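Local coordinates for peroxisomal fatty acid beta-oxidation multifunctional protein MFP2 (Arabidopsis thaliana, PDB 2WTB) that hydrates long-chain enoyl-CoAs and oxidises the resulting 3-hydroxyacyl-CoAs with NAD+ in peroxisomal fatty acid beta-oxidation during seed germination, at residues A[294-299]-A[651-656]. Sequence-based numbering, arbitrary orientation.
Sequences RGTAKV and AADLDI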
ATOM      1  N   ARG A 294       6.460   4.421   3.862  1.00 80.88           N
ATOM      2  CA  ARG A 294       7.818   4.095   4.272  1.00 73.21           C
ATOM      3  C   ARG A 294       8.150   4.573   5.683  1.00 77.84           C
ATOM      4  O   ARG A 294       8.884   3.905   6.415  1.00 81.57           O
ATOM      5  CB  ARG A 294       8.819   4.701   3.291  1.00 62.48           C
ATOM      6  CG  ARG A 294       8.891   4.003   1.954  1.00 64.38           C
ATOM      7  CD  ARG A 294      10.040   4.563   1.140  1.00 78.39           C
ATOM      8  NE  ARG A 294      10.358   3.737  -0.019  1.00 90.91           N
ATOM      9  CZ  ARG A 294      11.497   3.820  -0.696  1.00 98.63           C
ATOM     10  NH1 ARG A 294      12.425   4.690  -0.323  1.00 97.73           N
ATOM     11  NH2 ARG A 294      11.712   3.031  -1.740  1.00107.69           N
ATOM     12  N   GLY A 295       7.613   5.729   6.058  1.00 68.44           N
ATOM     13  CA  GLY A 295       8.012   6.390   7.288  1.00 57.87           C
ATOM     14  C   GLY A 295       7.315   5.933   8.555  1.00 50.88           C
ATOM     15  O   GLY A 295       7.528   6.511   9.621  1.00 49.78           O
ATOM     16  N   THR A 296       6.488   4.899   8.453  1.00 51.00           N
ATOM     17  CA  THR A 296       5.728   4.434   9.607  1.00 73.12           C
ATOM     18  C   THR A 296       6.613   3.703  10.611  1.00 68.00           C
ATOM     19  O   THR A 296       6.249   3.559  11.778  1.00 71.61           O
ATOM     20  CB  THR A 296       4.569   3.508   9.199  1.00 50.49           C
ATOM     21  OG1 THR A 296       5.094   2.322   8.589  1.00 50.77           O
ATOM     22  CG2 THR A 296       3.643   4.214   8.228  1.00 74.61           C
ATOM     23  N   ALA A 297       7.773   3.248  10.150  1.00 58.46           N
ATOM     24  CA  ALA A 297       8.697   2.506  10.999  1.00 56.63           C
ATOM     25  C   ALA A 297       9.669   3.437  11.714  1.00 61.72           C
ATOM     26  O   ALA A 297      10.506   2.993  12.500  1.00 61.99           O
ATOM     27  CB  ALA A 297       9.456   1.476  10.178  1.00 47.45           C
ATOM     28  N   LYS A 298       9.555   4.731  11.438  1.00 66.66           N
ATOM     29  CA  LYS A 298      10.412   5.719  12.079  1.00 66.86           C
ATOM     30  C   LYS A 298       9.728   6.337  13.294  1.00 64.17           C
ATOM     31  O   LYS A 298       8.936   7.268  13.163  1.00 67.89           O
ATOM     32  CB  LYS A 298      10.823   6.803  11.082  1.00 47.43           C
ATOM     33  CG  LYS A 298      11.614   7.940  11.699  1.00 89.05           C
ATOM     34  CD  LYS A 298      12.340   8.744  10.636  1.00 97.71           C
ATOM     35  CE  LYS A 298      13.322   7.875   9.868  1.00101.67           C
ATOM     36  NZ  LYS A 298      14.063   8.650   8.834  1.00105.54           N
ATOM     37  N   VAL A 299      10.039   5.809  14.473  1.00 57.31           N
ATOM     38  CA  VAL A 299       9.455   6.297  15.717  1.00 43.06           C
ATOM     39  C   VAL A 299      10.535   6.869  16.630  1.00 58.69           C
ATOM     40  O   VAL A 299      11.283   6.118  17.261  1.00 56.83           O
ATOM     41  CB  VAL A 299       8.711   5.173  16.460  1.00 48.63           C
ATOM     42  CG1 VAL A 299       8.009   5.722  17.696  1.00 42.25           C
ATOM     43  CG2 VAL A 299       7.720   4.492  15.532  1.00 43.10           C
ATOM     44  N   ALA A 651       1.548  12.887  11.607  1.00 60.66           N
ATOM     45  CA  ALA A 651       0.341  12.951  10.792  1.00 62.04           C
ATOM     46  C   ALA A 651       0.340  11.888   9.695  1.00 66.12           C
ATOM     47  O   ALA A 651      -0.674  11.230   9.459  1.00 58.95           O
ATOM     48  CB  ALA A 651       0.185  14.340  10.188  1.00 55.81           C
ATOM     49  N   ALA A 652       1.482  11.718   9.034  1.00 59.59           N
ATOM     50  CA  ALA A 652       1.588  10.790   7.912  1.00 67.45           C
ATOM     51  C   ALA A 652       1.253   9.354   8.308  1.00 70.95           C
ATOM     52  O   ALA A 652       0.893   8.540   7.458  1.00 76.48           O
ATOM     53  CB  ALA A 652       2.971  10.864   7.288  1.00 71.39           C
ATOM     54  N   ASP A 653       1.377   9.045   9.595  1.00 55.53           N
ATOM     55  CA  ASP A 653       1.004   7.724  10.090  1.00 55.83           C
ATOM     56  C   ASP A 653      -0.516   7.564  10.124  1.00 68.00           C
ATOM     57  O   ASP A 653      -1.047   6.505   9.787  1.00 67.67           O
ATOM     58  CB  ASP A 653       1.599   7.464  11.474  1.00 51.39           C
ATOM     59  CG  ASP A 653       3.071   7.072  11.418  1.00 64.45           C
ATOM     60  OD1 ASP A 653       3.568   6.742  10.319  1.00 56.88           O
ATOM     61  OD2 ASP A 653       3.728   7.089  12.481  1.00 73.97           O
ATOM     62  N   LEU A 654      -1.209   8.624  10.528  1.00 58.74           N
ATOM     63  CA  LEU A 654      -2.667   8.630  10.527  1.00 57.71           C
ATOM     64  C   LEU A 654      -3.213   8.436   9.112  1.00 69.50           C
ATOM     65  O   LEU A 654      -4.220   7.755   8.913  1.00 63.93           O
ATOM     66  CB  LEU A 654      -3.197   9.931  11.125  1.00 49.37           C
ATOM     67  CG  LEU A 654      -2.980  10.114  12.628  1.00 60.99           C
ATOM     68  CD1 LEU A 654      -3.727  11.343  13.119  1.00 67.52           C
ATOM     69  CD2 LEU A 654      -3.427   8.874  13.385  1.00 51.95           C
ATOM     70  N   ASP A 655      -2.538   9.035   8.134  1.00 68.35           N
ATOM     71  CA  ASP A 655      -2.923   8.893   6.733  1.00 67.10           C
ATOM     72  C   ASP A 655      -2.913   7.429   6.311  1.00 73.69           C
ATOM     73  O   ASP A 655      -3.937   6.894   5.881  1.00 76.07           O
ATOM     74  CB  ASP A 655      -1.993   9.710   5.833  1.00 68.08           C
ATOM     75  CG  ASP A 655      -2.171  11.206   6.015  1.00 75.23           C
ATOM     76  OD1 ASP A 655      -3.285  11.630   6.386  1.00 73.48           O
ATOM     77  OD2 ASP A 655      -1.201  11.960   5.784  1.00 76.84           O
ATOM     78  N   ILE A 656      -1.753   6.787   6.437  1.00 69.44           N
ATOM     79  CA  ILE A 656      -1.614   5.371   6.103  1.00 63.99           C
ATOM     80  C   ILE A 656      -2.610   4.515   6.879  1.00 59.74           C
ATOM     81  O   ILE A 656      -3.169   3.558   6.342  1.00 66.50           O
ATOM     82  CB  ILE A 656      -0.176   4.855   6.360  1.00 63.43           C
ATOM     83  CG1 ILE A 656       0.654   4.917   5.078  1.00 64.48           C
ATOM     84  CG2 ILE A 656      -0.198   3.417   6.847  1.00 61.93           C
ATOM     85  CD1 ILE A 656       0.613   6.248   4.386  1.00 73.36           C
TER
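Asp653 meets Thr296 where the first turn of helix 651-662 comes up against the loop that follows helix 281-294, an instance of how a buried carboxylate can link a helix start to a loop through a shared lysine. CA of Thr296 and CA of Asp653 are 5.8 Å apart. With chi1 at -79°, CG of Asp653 lies beside its own backbone N, and the carboxylate reaches the threonine through one oxygen. OD1 of Asp653 settles against the aliphatic side of Thr296, 3.2 Å from CA and 3.3 Å from CG2 of that threonine. The other oxygen, OD2, forms a salt bridge with Lys650, whose NZ also donates to the carbonyls of Gly295 and Lys298. That one ammonium thus ties the loop backbone to the acid, and its charge probably steadies the carboxylate in this buried place.

One turn on, Ile656 supplies the apolar half of the contact. Its CG2 methyl touches CG2 of Thr296 at 4.2 Å, the two side chains meeting at about a right angle. The same threonine methyl therefore serves both helix residues, whereas OG1 turns to the carbonyl of Pro487 for its hydrogen bond.

Running from helix 281-294 toward strand 315-318, the loop packs on strand 486-491 through Thr296, which touches Thr486 and Val488. Ile656 touches Thr486 as well, and also Ser292 of helix 281-294; helix 651-662 thus adjoins both that strand and that helix, with Leu654 packed against helix 624-644.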